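Local coordinates for protein hydrolase (Bacteroides thetaiotaomicron, PDB 2OBB) that binds a magnesium ion through an aspartate-rich site and is probably a hydrolase of the HAD type, its substrate and biological role being unknown, at residues 4-10 and 41-47; 71-75 and 86-91; 30-34 and 63-67; 10-14 and 94-98; 18-22 and 49-53. One frame throughout, in Å; residues are numbered along the deposited sequence.

Overall arrangement
Interaction 1 is the buried core, the pairing of strands 5-8 and 42-45 at the middle of a parallel sheet, held by a ladder of backbone bonds. Interaction 4 is buried too but polar: it shares Phe10 with interaction 1, adds strand 93-95, and the same magnesium ion lies in both. Interaction 3, partly buried, is mostly apolar and packs helix 29-38 on the turn after helix 51-62. Interaction 5 lies at the surface, yet Arg49 ties it to Asp11 of interaction 4 by a salt bridge. Interaction 2, also buried, joins two loop segments by a carboxylate-to-backbone bond; Asn72 links it to Leu45 and Ser47, and like interactions 1 and 4 it touches the second subunit.

Interaction 1: residues 4-10 and 41-47; sequences MTIAVDF and HRLILWS. With MG (magnesium ion), chain B.
His41 runs alongside Met4 (a selenomethionine) at the start of two parallel strands, 5-8 and 42-45. Its CB lies 3.7 Å from Ile6 CD1, CG touches the same methyl, and ND1 accepts a hydrogen bond from Met4 N at 2.9 Å, the donor 16° out of the imidazole plane. CE1, beyond it, meets Met4 CE at 3.9 Å. The first torsion of His41 (chi1 -64°) places the ring beside Met4, and the second (chi2 -67°) turns its ND1 edge to Met4 N.

From here a backbone ladder runs on: Arg42 N to Met4 O, Ile6 N to Arg42 O, Ile44 N to Ile6 O, Val8 N to Ile44 O and Trp46 N to Val8 O. Thr5 CG2 packs on Ile44 CD1 at 3.6 Å on one face, and Ile6 CB on Leu43 CD2 at 4.1 Å on the other. Past the ladder, Asp9 OD2 binds magnesium at 2.1 Å and is also hydrogen-bonded to Thr13 OG1.

The pair closes a beta-alpha-beta unit with helix 29-38, whose Leu33 covers Val8 and Leu43. Helix 51-62 packs on Leu45, helix 106-115 reaches Met4 and Val8, and strand 93-95 flanks strand 5-8.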
# COMPACT_ATOMS: atom_id res chain seq x y z
N MSE A 4 -0.28 -15.62 5.17
CA MSE A 4 0.34 -14.35 4.87
C MSE A 4 0.11 -13.28 5.95
O MSE A 4 -0.86 -13.31 6.68
CB MSE A 4 -0.19 -13.83 3.54
CG MSE A 4 0.26 -14.57 2.26
SE MSE A 4 -0.32 -13.51 0.68
CE MSE A 4 -2.26 -13.82 0.78
N THR A 5 1.01 -12.31 6.00
CA THR A 5 0.84 -11.15 6.83
C THR A 5 0.25 -10.04 5.97
O THR A 5 0.88 -9.57 5.03
CB THR A 5 2.18 -10.70 7.41
OG1 THR A 5 2.78 -11.78 8.12
CG2 THR A 5 2.01 -9.49 8.34
N ILE A 6 -0.96 -9.62 6.31
CA ILE A 6 -1.73 -8.70 5.49
C ILE A 6 -1.85 -7.38 6.26
O ILE A 6 -2.34 -7.39 7.40
CB ILE A 6 -3.12 -9.29 5.25
CG1 ILE A 6 -2.97 -10.68 4.57
CG2 ILE A 6 -3.98 -8.34 4.43
CD1 ILE A 6 -4.25 -11.39 4.34
N ALA A 7 -1.41 -6.27 5.64
CA ALA A 7 -1.60 -4.95 6.20
C ALA A 7 -2.95 -4.42 5.74
O ALA A 7 -3.22 -4.40 4.55
CB ALA A 7 -0.50 -4.02 5.75
N VAL A 8 -3.80 -3.99 6.67
CA VAL A 8 -5.11 -3.49 6.29
C VAL A 8 -5.31 -2.06 6.76
O VAL A 8 -5.19 -1.74 7.96
CB VAL A 8 -6.29 -4.38 6.80
CG1 VAL A 8 -7.64 -4.00 6.07
CG2 VAL A 8 -5.97 -5.86 6.59
N ASP A 9 -5.64 -1.20 5.80
CA ASP A 9 -5.93 0.19 6.12
C ASP A 9 -7.26 0.27 6.88
O ASP A 9 -8.04 -0.68 6.85
CB ASP A 9 -5.97 0.99 4.84
CG ASP A 9 -6.37 2.42 5.06
OD1 ASP A 9 -5.73 3.08 5.88
OD2 ASP A 9 -7.31 2.89 4.38
N PHE A 10 -7.51 1.38 7.56
CA PHE A 10 -8.76 1.51 8.25
C PHE A 10 -9.75 2.39 7.48
O PHE A 10 -10.73 1.85 6.92
CB PHE A 10 -8.55 2.01 9.68
CG PHE A 10 -9.81 2.04 10.50
CD1 PHE A 10 -10.48 0.86 10.82
CD2 PHE A 10 -10.31 3.25 10.98
CE1 PHE A 10 -11.65 0.87 11.61
CE2 PHE A 10 -11.49 3.27 11.78
CZ PHE A 10 -12.15 2.09 12.08
N HIS A 41 -4.14 -16.30 8.19
CA HIS A 41 -3.42 -15.09 7.79
C HIS A 41 -3.30 -14.22 9.04
O HIS A 41 -4.12 -14.34 9.95
CB HIS A 41 -4.14 -14.34 6.65
CG HIS A 41 -4.22 -15.12 5.38
ND1 HIS A 41 -3.11 -15.45 4.63
CD2 HIS A 41 -5.27 -15.70 4.75
CE1 HIS A 41 -3.47 -16.18 3.59
NE2 HIS A 41 -4.78 -16.35 3.64
N ARG A 42 -2.26 -13.39 9.08
CA ARG A 42 -2.12 -12.42 10.15
C ARG A 42 -2.61 -11.09 9.61
O ARG A 42 -2.28 -10.76 8.49
CB ARG A 42 -0.67 -12.27 10.57
CG ARG A 42 -0.11 -13.42 11.35
CD ARG A 42 1.37 -13.19 11.59
NE ARG A 42 1.90 -14.17 12.53
CZ ARG A 42 3.16 -14.23 12.93
NH1 ARG A 42 4.05 -13.34 12.52
NH2 ARG A 42 3.51 -15.16 13.78
N LEU A 43 -3.40 -10.36 10.40
CA LEU A 43 -3.85 -9.02 10.05
C LEU A 43 -3.12 -8.00 10.88
O LEU A 43 -3.09 -8.08 12.10
CB LEU A 43 -5.36 -8.88 10.27
CG LEU A 43 -6.23 -9.97 9.62
CD1 LEU A 43 -7.71 -9.64 9.82
CD2 LEU A 43 -5.92 -10.20 8.16
N ILE A 44 -2.53 -7.02 10.21
CA ILE A 44 -1.92 -5.90 10.90
C ILE A 44 -2.66 -4.65 10.49
O ILE A 44 -2.77 -4.37 9.31
CB ILE A 44 -0.41 -5.77 10.57
CG1 ILE A 44 0.35 -7.02 11.03
CG2 ILE A 44 0.18 -4.52 11.22
CD1 ILE A 44 1.85 -6.89 10.81
N LEU A 45 -3.16 -3.89 11.46
CA LEU A 45 -3.76 -2.61 11.17
C LEU A 45 -2.68 -1.63 10.73
O LEU A 45 -1.62 -1.52 11.38
CB LEU A 45 -4.54 -2.09 12.36
CG LEU A 45 -5.42 -0.86 12.10
CD1 LEU A 45 -6.50 -1.15 11.02
CD2 LEU A 45 -6.05 -0.46 13.44
N TRP A 46 -2.92 -0.95 9.61
CA TRP A 46 -1.93 -0.07 8.99
C TRP A 46 -2.62 1.23 8.63
O TRP A 46 -3.26 1.32 7.58
CB TRP A 46 -1.39 -0.76 7.73
CG TRP A 46 -0.15 -0.21 7.05
CD1 TRP A 46 0.06 -0.19 5.72
CD2 TRP A 46 1.05 0.35 7.66
NE1 TRP A 46 1.29 0.35 5.44
CE2 TRP A 46 1.92 0.68 6.61
CE3 TRP A 46 1.46 0.61 8.98
CZ2 TRP A 46 3.21 1.23 6.82
CZ3 TRP A 46 2.71 1.16 9.20
CH2 TRP A 46 3.58 1.46 8.11
N SER A 47 -2.51 2.20 9.54
CA SER A 47 -3.26 3.45 9.47
C SER A 47 -2.39 4.64 9.83
O SER A 47 -1.47 4.53 10.66
CB SER A 47 -4.41 3.37 10.46
OG SER A 47 -5.23 4.51 10.37
MG MG B . -7.91 4.75 3.63
O HOH W 1 4.16 -11.62 10.29
O HOH W 2 -6.85 4.68 8.23
O HOH W 3 -6.93 5.78 5.05
O HOH W 4 -5.93 4.62 2.86
O HOH W 5 -8.52 6.49 2.59

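Interaction 2: residues 71-75 and 86-91; sequences ANKDY and SRKLKA
A carboxylate-to-backbone contact between Asp74 and Lys90 joins two loop segments in the long connection from strand 70-71 to strand 93-95. Lys90 N donates to Asp74 OD1 at 2.8 Å in a fairly straight bond (165° at the hydrogen), meeting the oxygen on its syn side and 18° out of the carboxylate plane; a second, weak bond runs from the same N to OD2.

The two side chains cross at about a right angle, with Lys90 CG 3.4 Å from Asp74 OD2. CG lies beside the backbone N of Lys90 (chi1 -57°), which brings the start of the lysine chain against the carboxylate. Lys90 NZ stays 4.0 Å from Asp74 OD2, too far for a salt bridge. Water 6 spans the interval, donating to OD2 and weakly accepting from NZ, which also bonds to Gly84 O. An alanine in place of Asp74 would probably leave Lys90 N without its acceptor and open a gap beside Leu89.

Leu89 supplies the apolar part: CD2 sits 3.6 Å from Lys73 C and also touches Asp74 OD1. Ser86 OG donates to Lys88 O at 2.7 Å, a bond within the segment just before Lys90. Lys88 forms salt bridges with Asp9 and Asp96 of the second subunit. The arrangement is that of an irregular connection between sheet strands, fastened by an aspartate and contributing to the dimer interface beside the neighbour's metal site.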
# COMPACT_ATOMS: atom_id res chain seq x y z
N ALA A 71 -0.79 -3.48 15.44
CA ALA A 71 -1.22 -2.18 14.92
C ALA A 71 -0.01 -1.30 14.65
O ALA A 71 0.68 -0.85 15.59
CB ALA A 71 -2.13 -1.47 15.92
N ASN A 72 0.22 -1.04 13.36
CA ASN A 72 1.28 -0.16 12.89
C ASN A 72 2.64 -0.61 13.39
O ASN A 72 3.57 0.20 13.56
CB ASN A 72 1.00 1.31 13.26
CG ASN A 72 -0.29 1.84 12.62
OD1 ASN A 72 -0.80 1.26 11.65
ND2 ASN A 72 -0.82 2.92 13.18
N LYS A 73 2.74 -1.90 13.67
CA LYS A 73 4.03 -2.50 13.95
C LYS A 73 4.09 -3.81 13.17
O LYS A 73 3.04 -4.33 12.73
CB LYS A 73 4.20 -2.81 15.43
CG LYS A 73 3.89 -1.70 16.41
CD LYS A 73 4.19 -2.21 17.82
CE LYS A 73 3.67 -1.28 18.90
NZ LYS A 73 3.93 0.12 18.47
N ASP A 74 5.30 -4.33 13.02
CA ASP A 74 5.51 -5.61 12.35
C ASP A 74 5.20 -6.77 13.28
O ASP A 74 4.93 -7.89 12.82
CB ASP A 74 6.94 -5.72 11.79
CG ASP A 74 7.05 -5.12 10.41
OD1 ASP A 74 6.08 -5.27 9.64
OD2 ASP A 74 8.07 -4.47 10.10
N TYR A 75 5.24 -6.50 14.58
CA TYR A 75 4.89 -7.48 15.59
C TYR A 75 4.69 -6.73 16.91
O TYR A 75 5.41 -5.76 17.19
CB TYR A 75 5.95 -8.59 15.71
CG TYR A 75 7.39 -8.11 15.71
CD1 TYR A 75 8.01 -7.74 16.90
CD2 TYR A 75 8.13 -8.06 14.53
CE1 TYR A 75 9.33 -7.32 16.92
CE2 TYR A 75 9.45 -7.64 14.54
CZ TYR A 75 10.04 -7.27 15.74
OH TYR A 75 11.35 -6.84 15.76
N SER A 86 12.22 -1.25 9.93
CA SER A 86 11.98 -0.39 8.78
C SER A 86 10.69 0.39 9.06
O SER A 86 9.79 -0.12 9.72
CB SER A 86 11.87 -1.21 7.49
OG SER A 86 10.71 -2.05 7.50
N ARG A 87 10.58 1.62 8.58
CA ARG A 87 9.36 2.38 8.79
C ARG A 87 8.14 1.74 8.10
O ARG A 87 7.06 1.64 8.68
CB ARG A 87 9.54 3.83 8.36
CG ARG A 87 8.44 4.72 8.83
CD ARG A 87 8.72 6.16 8.49
NE ARG A 87 7.47 6.91 8.45
CZ ARG A 87 7.37 8.23 8.36
NH1 ARG A 87 8.45 8.98 8.29
NH2 ARG A 87 6.18 8.79 8.34
N LYS A 88 8.33 1.28 6.86
CA LYS A 88 7.28 0.59 6.12
C LYS A 88 7.15 -0.84 6.67
O LYS A 88 8.16 -1.52 6.87
CB LYS A 88 7.63 0.58 4.62
CG LYS A 88 6.57 0.01 3.71
CD LYS A 88 7.03 0.03 2.25
CE LYS A 88 6.04 -0.68 1.33
NZ LYS A 88 6.64 -1.03 -0.01
N LEU A 89 5.93 -1.30 6.90
CA LEU A 89 5.69 -2.68 7.33
C LEU A 89 6.29 -3.70 6.38
O LEU A 89 6.36 -3.48 5.16
CB LEU A 89 4.20 -2.98 7.42
CG LEU A 89 3.40 -2.28 8.52
CD1 LEU A 89 2.03 -2.91 8.60
CD2 LEU A 89 4.12 -2.29 9.87
N LYS A 90 6.68 -4.84 6.93
CA LYS A 90 7.18 -5.92 6.10
C LYS A 90 6.08 -6.87 5.63
O LYS A 90 6.38 -7.97 5.15
CB LYS A 90 8.29 -6.68 6.83
CG LYS A 90 9.41 -5.76 7.23
CD LYS A 90 10.71 -6.53 7.48
CE LYS A 90 11.89 -5.59 7.53
NZ LYS A 90 11.87 -4.87 8.82
N ALA A 91 4.82 -6.46 5.72
CA ALA A 91 3.67 -7.26 5.27
C ALA A 91 3.84 -7.94 3.89
O ALA A 91 4.55 -7.43 3.04
CB ALA A 91 2.44 -6.40 5.25
O HOH W 6 10.50 -4.58 11.71

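Interaction 3: residues 30-34 and 63-67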
# COMPACT_ATOMS: atom_id res chain seq x y z
N VAL A 30 -15.39 -6.61 8.08
CA VAL A 30 -14.99 -7.30 9.33
C VAL A 30 -15.13 -8.84 9.25
O VAL A 30 -14.19 -9.61 9.54
CB VAL A 30 -15.80 -6.80 10.52
CG1 VAL A 30 -15.51 -7.69 11.71
CG2 VAL A 30 -15.45 -5.36 10.83
N GLU A 31 -16.29 -9.27 8.84
CA GLU A 31 -16.47 -10.66 8.52
C GLU A 31 -15.42 -11.26 7.56
O GLU A 31 -14.99 -12.39 7.77
CB GLU A 31 -17.89 -10.84 8.00
CG GLU A 31 -18.10 -12.06 7.20
CD GLU A 31 -19.54 -12.17 6.77
OE1 GLU A 31 -20.41 -11.55 7.46
OE2 GLU A 31 -19.80 -12.86 5.74
N THR A 32 -15.04 -10.54 6.51
CA THR A 32 -14.12 -11.10 5.50
C THR A 32 -12.72 -11.22 6.12
O THR A 32 -11.98 -12.20 5.89
CB THR A 32 -14.08 -10.24 4.17
OG1 THR A 32 -15.41 -10.17 3.61
CG2 THR A 32 -13.14 -10.85 3.11
N LEU A 33 -12.38 -10.22 6.92
CA LEU A 33 -11.11 -10.21 7.59
C LEU A 33 -11.06 -11.36 8.60
O LEU A 33 -10.06 -12.08 8.68
CB LEU A 33 -10.86 -8.84 8.24
CG LEU A 33 -10.49 -7.68 7.31
CD1 LEU A 33 -10.52 -6.31 8.04
CD2 LEU A 33 -9.12 -7.92 6.68
N LYS A 34 -12.14 -11.56 9.34
CA LYS A 34 -12.18 -12.69 10.29
C LYS A 34 -12.05 -14.01 9.55
O LYS A 34 -11.32 -14.90 9.98
CB LYS A 34 -13.42 -12.67 11.15
CG LYS A 34 -13.27 -11.71 12.34
CD LYS A 34 -14.56 -10.97 12.62
CE LYS A 34 -15.58 -11.79 13.38
NZ LYS A 34 -16.88 -11.03 13.52
N ALA A 63 -14.77 -4.52 19.28
CA ALA A 63 -16.20 -4.65 19.59
C ALA A 63 -16.98 -5.51 18.58
O ALA A 63 -18.07 -5.98 18.87
CB ALA A 63 -16.83 -3.28 19.73
N ARG A 64 -16.40 -5.69 17.40
CA ARG A 64 -16.99 -6.51 16.36
C ARG A 64 -16.24 -7.84 16.27
O ARG A 64 -16.38 -8.61 15.32
CB ARG A 64 -16.96 -5.74 15.03
CG ARG A 64 -18.13 -4.75 14.91
CD ARG A 64 -17.83 -3.50 14.10
NE ARG A 64 -18.89 -2.51 14.27
CZ ARG A 64 -18.90 -1.57 15.23
NH1 ARG A 64 -17.89 -1.47 16.10
NH2 ARG A 64 -19.92 -0.72 15.32
N GLY A 65 -15.44 -8.10 17.31
CA GLY A 65 -14.68 -9.33 17.40
C GLY A 65 -13.55 -9.42 16.40
O GLY A 65 -13.16 -10.53 16.02
N LEU A 66 -13.05 -8.27 15.96
CA LEU A 66 -11.86 -8.22 15.10
C LEU A 66 -10.67 -7.67 15.87
O LEU A 66 -10.66 -6.50 16.31
CB LEU A 66 -12.12 -7.43 13.80
CG LEU A 66 -10.92 -7.07 12.90
CD1 LEU A 66 -10.14 -8.32 12.41
CD2 LEU A 66 -11.37 -6.18 11.72
N GLU A 67 -9.67 -8.54 16.03
CA GLU A 67 -8.46 -8.24 16.79
C GLU A 67 -7.25 -8.49 15.93
O GLU A 67 -7.20 -9.50 15.21
CB GLU A 67 -8.42 -9.11 18.05
CG GLU A 67 -8.24 -8.30 19.31
CD GLU A 67 -8.86 -8.95 20.56
OE1 GLU A 67 -8.64 -10.17 20.81
OE2 GLU A 67 -9.57 -8.22 21.30
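Leu66 points at helix 29-38 and is met obliquely by two of its side chains. Val30 CG1 comes against Leu66 CB at 4.0 Å, and Leu33 CD1 touches Leu66 CD2 at 3.8 Å, so that the base and one branch of the leucine are each packed by a different helix residue. Val30 CG1 lies anti to its own N (chi1 171°); this branch also reaches Arg64 O at 3.8 Å and lies near Arg64 CB.

Lys34 approaches differently. Its chain leaves the helix and bends at chi2 and chi3 (142° and 78°), running past the two carbonyls of the turn. CD is 3.7 Å from Gly65 O, CE is about equally far from the Gly65 and Arg64 oxygens, and NZ ends on Arg64 O in a hydrogen bond of 3.1 Å, nearly along the C=O axis. The aliphatic portion of the lysine therefore lies against the turn while its charge meets a backbone oxygen.

The turn itself is a Schellman motif ending helix 51-62: Gly65, at positive phi, is its C-prime residue, with Leu66 N bonded to Cys61 O and Gly65 N to Arg62 O. The polar end of Arg64 goes to Trp60, through a bond to its carbonyl and a cation-pi contact.

Within the fold, the contact sets helix 29-38 against the C-terminal end of helix 51-62. Leu33 and Leu66 both rest on Leu43 of strand 42-45, and Trp106 of helix 106-115 also touches Leu33.

Interaction 4: residues 10-14 and 94-98; sequences FDGTI and FIDDR. With MG (magnesium ion), chain B.
With CG between its backbone N and carbonyl carbon (chi1 63°), Asp97 brings its carboxylate to the magnesium ion beside Asp11 O; Thr13, its OG1 beside its own N (chi1 -56°), presents the hydroxyl to the Asp97 backbone. The magnesium ion is bound by Asp97 OD1 at 2.1 Å and by Asp11 O at 1.9 Å, and these two oxygens lie 3.1 Å apart because they share the ion. Asp9 OD2 and waters 3, 4 and 5 complete six ligands.

Thr13 OG1 accepts from Asp97 N at 3.1 Å in a bent bond (136° at the hydrogen) and is also hydrogen-bonded to Asp9 OD2, so one hydroxyl links a metal-binding carboxylate with the backbone of another. Its CG2 packs on Ile95 CG2 at 3.9 Å. A valine in place of Thr13 would probably leave Asp97 N and Asp9 OD2 without this shared partner and less firmly positioned. Gly12 passes close by, its O 3.2 Å from Asp97 CB, and a side chain there would clash with Asp97 OD2.

A second shell holds the waters. Water 4 donates to Asp96 OD1, which also accepts from Arg98 N in an Asx turn, and water 5 donates to Asp97 OD2 at 2.6 Å while accepting from Arg98 NE. Asp96 OD2 meets Lys88 of the second subunit.

The Asp9, Asp11 and Thr13 spacing fits the DxDx(T/V) signature of HAD-type enzymes. Two carboxylates and a carbonyl on magnesium, with three water ligands, are consistent with a site for phosphoryl chemistry, as in that family.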
# COMPACT_ATOMS: atom_id res chain seq x y z
N PHE A 10 -7.51 1.38 7.56
CA PHE A 10 -8.76 1.51 8.25
C PHE A 10 -9.75 2.39 7.48
O PHE A 10 -10.73 1.85 6.92
CB PHE A 10 -8.55 2.01 9.68
CG PHE A 10 -9.81 2.04 10.50
CD1 PHE A 10 -10.48 0.86 10.82
CD2 PHE A 10 -10.31 3.25 10.98
CE1 PHE A 10 -11.65 0.87 11.61
CE2 PHE A 10 -11.49 3.27 11.78
CZ PHE A 10 -12.15 2.09 12.08
N ASP A 11 -9.51 3.71 7.44
CA ASP A 11 -10.47 4.63 6.82
C ASP A 11 -10.56 4.50 5.30
O ASP A 11 -9.55 4.61 4.58
CB ASP A 11 -10.18 6.08 7.19
CG ASP A 11 -10.04 6.30 8.68
OD1 ASP A 11 -11.07 6.43 9.37
OD2 ASP A 11 -8.88 6.33 9.15
N GLY A 12 -11.78 4.28 4.81
CA GLY A 12 -12.03 4.07 3.39
C GLY A 12 -11.86 2.62 2.98
O GLY A 12 -12.15 2.26 1.84
N THR A 13 -11.38 1.79 3.91
CA THR A 13 -11.09 0.40 3.65
C THR A 13 -11.97 -0.55 4.45
O THR A 13 -12.60 -1.43 3.88
CB THR A 13 -9.60 0.07 3.94
OG1 THR A 13 -8.77 0.95 3.18
CG2 THR A 13 -9.25 -1.38 3.57
N ILE A 14 -11.97 -0.40 5.77
CA ILE A 14 -12.81 -1.18 6.68
C ILE A 14 -14.11 -0.39 6.96
O ILE A 14 -15.19 -1.00 7.10
CB ILE A 14 -12.05 -1.50 8.01
CG1 ILE A 14 -10.87 -2.46 7.77
CG2 ILE A 14 -12.99 -2.13 9.06
CD1 ILE A 14 -10.05 -2.76 9.00
N PHE A 94 -0.93 -5.68 0.98
CA PHE A 94 -1.50 -4.44 1.45
C PHE A 94 -2.93 -4.27 0.90
O PHE A 94 -3.18 -4.35 -0.29
CB PHE A 94 -0.63 -3.26 1.03
CG PHE A 94 0.74 -3.26 1.66
CD1 PHE A 94 1.79 -3.97 1.08
CD2 PHE A 94 0.97 -2.56 2.83
CE1 PHE A 94 3.08 -3.96 1.66
CE2 PHE A 94 2.27 -2.53 3.42
CZ PHE A 94 3.32 -3.22 2.84
N ILE A 95 -3.87 -4.05 1.80
CA ILE A 95 -5.23 -3.76 1.41
C ILE A 95 -5.46 -2.34 1.84
O ILE A 95 -5.47 -2.05 3.04
CB ILE A 95 -6.24 -4.72 2.10
CG1 ILE A 95 -5.88 -6.18 1.79
CG2 ILE A 95 -7.71 -4.38 1.66
CD1 ILE A 95 -6.74 -7.21 2.50
N ASP A 96 -5.65 -1.45 0.86
CA ASP A 96 -5.71 -0.02 1.11
C ASP A 96 -6.57 0.67 0.03
O ASP A 96 -6.38 0.45 -1.18
CB ASP A 96 -4.30 0.51 1.06
CG ASP A 96 -4.14 1.81 1.79
OD1 ASP A 96 -4.99 2.69 1.52
OD2 ASP A 96 -3.12 1.96 2.56
N ASP A 97 -7.49 1.52 0.44
CA ASP A 97 -8.38 2.13 -0.58
C ASP A 97 -7.60 3.11 -1.43
O ASP A 97 -8.08 3.52 -2.47
CB ASP A 97 -9.60 2.79 0.04
CG ASP A 97 -9.21 3.95 0.94
OD1 ASP A 97 -8.40 3.73 1.87
OD2 ASP A 97 -9.70 5.08 0.71
N ARG A 98 -6.39 3.47 -1.01
CA ARG A 98 -5.54 4.38 -1.80
C ARG A 98 -4.52 3.66 -2.66
O ARG A 98 -3.68 4.28 -3.28
CB ARG A 98 -4.85 5.42 -0.93
CG ARG A 98 -5.86 6.30 -0.20
CD ARG A 98 -5.12 7.35 0.61
NE ARG A 98 -6.01 8.07 1.51
CZ ARG A 98 -5.73 9.27 2.03
NH1 ARG A 98 -4.59 9.91 1.75
NH2 ARG A 98 -6.62 9.83 2.83
MG MG B . -7.91 4.75 3.63
O HOH W 4 -5.93 4.62 2.86
O HOH W 5 -8.52 6.49 2.59
O HOH W 3 -6.93 5.78 5.05

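Interaction 5: residues 18-22 and 49-53; sequences RYPRI and REGEL
The Arg49 guanidinium and the Tyr19 ring stand almost perpendicular, their planes 80° apart. Tyr19 CD2 lies over one face of the guanidinium, 4.0 Å from Arg49 NE, while Arg49 CG comes to the edge of the tyrosine ring, 3.8 Å from CE2. In what is probably a HAD-type fold, this joins the segment between strand 5-8 and helix 29-38 to the start of helix 51-62.

The guanidinium edge is polar. Arg49 NH1 donates to Leu53 O at 2.9 Å, with that oxygen almost in the guanidinium plane, and to water 8, which donates to Pro20 O. NH2 makes a weak bond to Arg21 O and a salt bridge with side-chain atom OD1 of Asp11, whose main-chain oxygen binds the magnesium ion. Extended from CG to NE (chi2 173°, chi3 -179°), the arginine spans the distance from its backbone to these acceptors.

Leu53 crosses Tyr19 at about a right angle: Leu53 CD1 packs on Tyr19 CZ, and Leu53 CD2 on Pro20 CB at 4.3 Å. That proline follows a cis peptide bond. Ile22 CG1 lies near Arg49 NH2, and Ile22 packs on Phe10. Tyr19 OH is 3.5 Å from Leu53 CD1 and hydrogen-bonded to water 7 at 2.8 Å.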
# COMPACT_ATOMS: atom_id res chain seq x y z
N ARG A 18 -14.58 8.79 7.29
CA ARG A 18 -15.14 9.92 8.00
C ARG A 18 -14.18 10.53 9.03
O ARG A 18 -14.60 11.21 9.98
CB ARG A 18 -16.46 9.52 8.67
CG ARG A 18 -17.58 9.19 7.73
CD ARG A 18 -17.98 10.39 6.87
NE ARG A 18 -19.12 10.07 6.01
CZ ARG A 18 -19.05 9.35 4.88
NH1 ARG A 18 -20.17 9.11 4.21
NH2 ARG A 18 -17.88 8.88 4.43
N TYR A 19 -12.88 10.30 8.82
CA TYR A 19 -11.82 10.75 9.73
C TYR A 19 -11.91 12.23 10.02
O TYR A 19 -12.09 13.00 9.08
CB TYR A 19 -10.48 10.49 9.07
CG TYR A 19 -9.27 10.87 9.88
CD1 TYR A 19 -8.81 12.19 9.92
CD2 TYR A 19 -8.56 9.89 10.56
CE1 TYR A 19 -7.66 12.52 10.66
CE2 TYR A 19 -7.42 10.20 11.29
CZ TYR A 19 -6.97 11.51 11.34
OH TYR A 19 -5.83 11.79 12.07
N PRO A 20 -11.72 12.66 11.29
CA PRO A 20 -11.32 11.94 12.53
C PRO A 20 -12.38 11.01 13.12
O PRO A 20 -12.09 10.28 14.07
CB PRO A 20 -11.04 13.09 13.52
CG PRO A 20 -11.89 14.21 13.04
CD PRO A 20 -11.89 14.10 11.54
N ARG A 21 -13.60 11.05 12.60
CA ARG A 21 -14.67 10.17 13.08
C ARG A 21 -14.56 8.80 12.40
O ARG A 21 -13.69 8.60 11.55
CB ARG A 21 -16.02 10.82 12.80
CG ARG A 21 -16.12 12.22 13.39
CD ARG A 21 -17.38 12.97 12.94
NE ARG A 21 -18.60 12.30 13.40
CZ ARG A 21 -19.38 11.51 12.64
NH1 ARG A 21 -19.09 11.30 11.35
NH2 ARG A 21 -20.46 10.93 13.19
N ILE A 22 -15.42 7.86 12.80
CA ILE A 22 -15.41 6.53 12.21
C ILE A 22 -16.67 6.34 11.38
O ILE A 22 -17.76 6.59 11.85
CB ILE A 22 -15.31 5.41 13.27
CG1 ILE A 22 -14.05 5.60 14.12
CG2 ILE A 22 -15.26 4.05 12.57
CD1 ILE A 22 -13.96 4.66 15.35
N ARG A 49 -3.58 6.80 11.51
CA ARG A 49 -4.04 6.96 12.90
C ARG A 49 -2.93 6.58 13.90
O ARG A 49 -2.27 5.53 13.76
CB ARG A 49 -5.30 6.11 13.16
CG ARG A 49 -6.58 6.67 12.53
CD ARG A 49 -7.78 5.71 12.68
NE ARG A 49 -9.01 6.24 12.07
CZ ARG A 49 -10.03 6.80 12.73
NH1 ARG A 49 -10.00 6.91 14.06
NH2 ARG A 49 -11.09 7.24 12.06
N GLU A 50 -2.72 7.46 14.88
CA GLU A 50 -1.85 7.24 16.05
C GLU A 50 -2.57 7.71 17.34
O GLU A 50 -3.54 8.47 17.28
CB GLU A 50 -0.54 8.04 15.94
CG GLU A 50 0.28 7.87 14.65
CD GLU A 50 1.12 6.57 14.59
OE1 GLU A 50 0.97 5.66 15.46
OE2 GLU A 50 1.93 6.46 13.64
N GLY A 51 -2.09 7.28 18.50
CA GLY A 51 -2.66 7.75 19.77
C GLY A 51 -4.12 7.37 19.91
O GLY A 51 -4.53 6.28 19.44
N GLU A 52 -4.92 8.24 20.52
CA GLU A 52 -6.32 7.91 20.81
C GLU A 52 -7.21 7.69 19.57
O GLU A 52 -8.23 7.01 19.66
CB GLU A 52 -6.94 8.90 21.80
CG GLU A 52 -6.62 8.62 23.29
CD GLU A 52 -7.50 7.52 23.92
OE1 GLU A 52 -8.48 7.86 24.62
OE2 GLU A 52 -7.23 6.32 23.71
N LEU A 53 -6.82 8.25 18.42
CA LEU A 53 -7.53 7.96 17.17
C LEU A 53 -7.28 6.54 16.66
O LEU A 53 -8.17 5.91 16.08
CB LEU A 53 -7.20 8.99 16.10
CG LEU A 53 -7.82 10.37 16.31
CD1 LEU A 53 -7.35 11.35 15.23
CD2 LEU A 53 -9.35 10.29 16.38
O HOH W 7 -4.39 10.38 14.01
O HOH W 8 -12.12 8.17 15.56